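Long-range contact in L-Ala-D/L-Glu epimerase, a muconate lactonizing enzyme (Klebsiella pneumoniae subsp. pneumoniae MGH 78578, PDB 3FCP), which belongs to the enolase superfamily, pairing an enolase-type N-terminal domain with a C-terminal barrel domain that carries a magnesium ion: residues N102-S107 against K274-G279. Sequence-based numbering, arbitrary orientation.
Sequences NTFAKS and KIAKAG
Phe104 lays its ring against Ala276, and the ring is worth following outward from the helix. CG stands anti to the carbonyl carbon, beside the backbone N (chi1 -82°), and already lies 4.0 Å from both CB and O of Ala276. Beyond it CD2 and CE2 form the side nearer the Ala276 carbonyl, with CD2 3.3 Å from its O, while CD1, CE1 and CZ meet chiefly the methyl. That methyl is nearly equidistant from the ring atoms, for it sits over the middle of one face, Ala276 CB being 3.6 Å from the Phe104 ring centroid and only 7° off the normal, a CH-pi contact. One residue back, Thr103 OG1 gives its proton to Ala276 O at 2.7 Å, in the carbonyl plane. Here the first turn of helix 103-121, in the enolase-type N-terminal domain, meets the short helix 275-278 that follows strand 270-273 of the C-terminal barrel. The same short helix carries Lys277, whose NZ makes a salt bridge with the magnesium ligand Asp250 and hydrogen bonds to Val253 O and Ala272 O. Gly279, the first residue past that helix, has positive phi; its CA directs a C-H at Thr103 O, 3.4 Å off and nearly straight. Ser107 CA makes a more bent CA-H...O contact (141° at H) with Gly279 O, 3.5 Å away, and Ser107 OG rests 3.4 Å from Ile275 CG1.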
loop_
_atom_site.group_PDB
_atom_site.type_symbol
_atom_site.label_atom_id
_atom_site.label_comp_id
_atom_site.label_asym_id
_atom_site.label_seq_id
_atom_site.Cartn_x
_atom_site.Cartn_y
_atom_site.Cartn_z
ATOM N N ASN A 102 3.723 -33.496 -6.310
ATOM C CA ASN A 102 3.584 -34.636 -7.209
ATOM C C ASN A 102 2.264 -34.561 -7.972
ATOM O O ASN A 102 1.548 -35.559 -8.104
ATOM C CB ASN A 102 3.668 -35.934 -6.404
ATOM C CG ASN A 102 5.084 -36.245 -5.953
ATOM O OD1 ASN A 102 5.838 -36.916 -6.662
ATOM N ND2 ASN A 102 5.461 -35.740 -4.778
ATOM N N THR A 103 1.956 -33.367 -8.473
ATOM C CA THR A 103 0.723 -33.124 -9.214
ATOM C C THR A 103 0.651 -33.882 -10.543
ATOM O O THR A 103 -0.440 -34.194 -11.027
ATOM C CB THR A 103 0.535 -31.607 -9.482
ATOM O OG1 THR A 103 1.664 -31.104 -10.210
ATOM C CG2 THR A 103 0.406 -30.841 -8.165
ATOM N N PHE A 104 1.808 -34.165 -11.139
ATOM C CA PHE A 104 1.837 -34.898 -12.400
ATOM C C PHE A 104 1.314 -36.318 -12.155
ATOM O O PHE A 104 0.449 -36.805 -12.886
ATOM C CB PHE A 104 3.262 -34.944 -12.973
ATOM C CG PHE A 104 3.659 -33.694 -13.731
ATOM C CD1 PHE A 104 4.030 -33.769 -15.074
ATOM C CD2 PHE A 104 3.667 -32.449 -13.104
ATOM C CE1 PHE A 104 4.403 -32.618 -15.786
ATOM C CE2 PHE A 104 4.038 -31.289 -13.801
ATOM C CZ PHE A 104 4.409 -31.374 -15.146
ATOM N N ALA A 105 1.837 -36.971 -11.119
ATOM C CA ALA A 105 1.405 -38.320 -10.760
ATOM C C ALA A 105 -0.085 -38.301 -10.389
ATOM O O ALA A 105 -0.848 -39.159 -10.817
ATOM C CB ALA A 105 2.232 -38.840 -9.586
ATOM N N LYS A 106 -0.493 -37.318 -9.589
ATOM C CA LYS A 106 -1.892 -37.207 -9.183
ATOM C C LYS A 106 -2.805 -37.005 -10.388
ATOM O O LYS A 106 -3.912 -37.539 -10.434
ATOM C CB LYS A 106 -2.072 -36.046 -8.200
ATOM C CG LYS A 106 -1.425 -36.284 -6.846
ATOM C CD LYS A 106 -1.460 -35.027 -5.975
ATOM C CE LYS A 106 -0.851 -35.291 -4.602
ATOM N NZ LYS A 106 -0.697 -34.037 -3.796
ATOM N N SER A 107 -2.341 -36.240 -11.370
ATOM C CA SER A 107 -3.145 -35.986 -12.560
ATOM C C SER A 107 -3.424 -37.267 -13.354
ATOM O O SER A 107 -4.526 -37.451 -13.878
ATOM C CB SER A 107 -2.447 -34.966 -13.457
ATOM O OG SER A 107 -3.122 -34.855 -14.694
ATOM N N LYS A 274 -3.170 -26.256 -16.887
ATOM C CA LYS A 274 -2.590 -27.537 -17.296
ATOM C C LYS A 274 -2.975 -28.568 -16.244
ATOM O O LYS A 274 -2.759 -28.349 -15.055
ATOM C CB LYS A 274 -1.062 -27.445 -17.408
ATOM C CG LYS A 274 -0.576 -26.512 -18.527
ATOM C CD LYS A 274 0.933 -26.566 -18.698
ATOM C CE LYS A 274 1.394 -25.624 -19.822
ATOM N NZ LYS A 274 2.856 -25.704 -20.025
ATOM N N ILE A 275 -3.539 -29.695 -16.669
ATOM C CA ILE A 275 -3.947 -30.691 -15.687
ATOM C C ILE A 275 -2.765 -31.221 -14.881
ATOM O O ILE A 275 -2.907 -31.493 -13.682
ATOM C CB ILE A 275 -4.740 -31.872 -16.338
ATOM C CG1 ILE A 275 -3.853 -32.689 -17.275
ATOM C CG2 ILE A 275 -5.947 -31.326 -17.096
ATOM C CD1 ILE A 275 -4.579 -33.924 -17.851
ATOM N N ALA A 276 -1.597 -31.329 -15.520
ATOM C CA ALA A 276 -0.392 -31.829 -14.850
ATOM C C ALA A 276 0.063 -30.940 -13.692
ATOM O O ALA A 276 0.546 -31.438 -12.671
ATOM C CB ALA A 276 0.756 -31.983 -15.860
ATOM N N LYS A 277 -0.076 -29.627 -13.858
ATOM C CA LYS A 277 0.327 -28.676 -12.824
ATOM C C LYS A 277 -0.633 -28.643 -11.637
ATOM O O LYS A 277 -0.211 -28.418 -10.502
ATOM C CB LYS A 277 0.433 -27.251 -13.399
ATOM C CG LYS A 277 1.561 -27.028 -14.415
ATOM C CD LYS A 277 1.751 -25.546 -14.767
ATOM C CE LYS A 277 0.497 -24.915 -15.374
ATOM N NZ LYS A 277 0.633 -23.434 -15.588
ATOM N N ALA A 278 -1.915 -28.875 -11.901
ATOM C CA ALA A 278 -2.933 -28.817 -10.854
ATOM C C ALA A 278 -3.275 -30.140 -10.178
ATOM O O ALA A 278 -3.780 -30.149 -9.054
ATOM C CB ALA A 278 -4.199 -28.201 -11.415
ATOM N N GLY A 279 -3.012 -31.252 -10.856
ATOM C CA GLY A 279 -3.341 -32.545 -10.282
ATOM C C GLY A 279 -4.494 -33.262 -10.976
ATOM O O GLY A 279 -5.114 -34.159 -10.391
#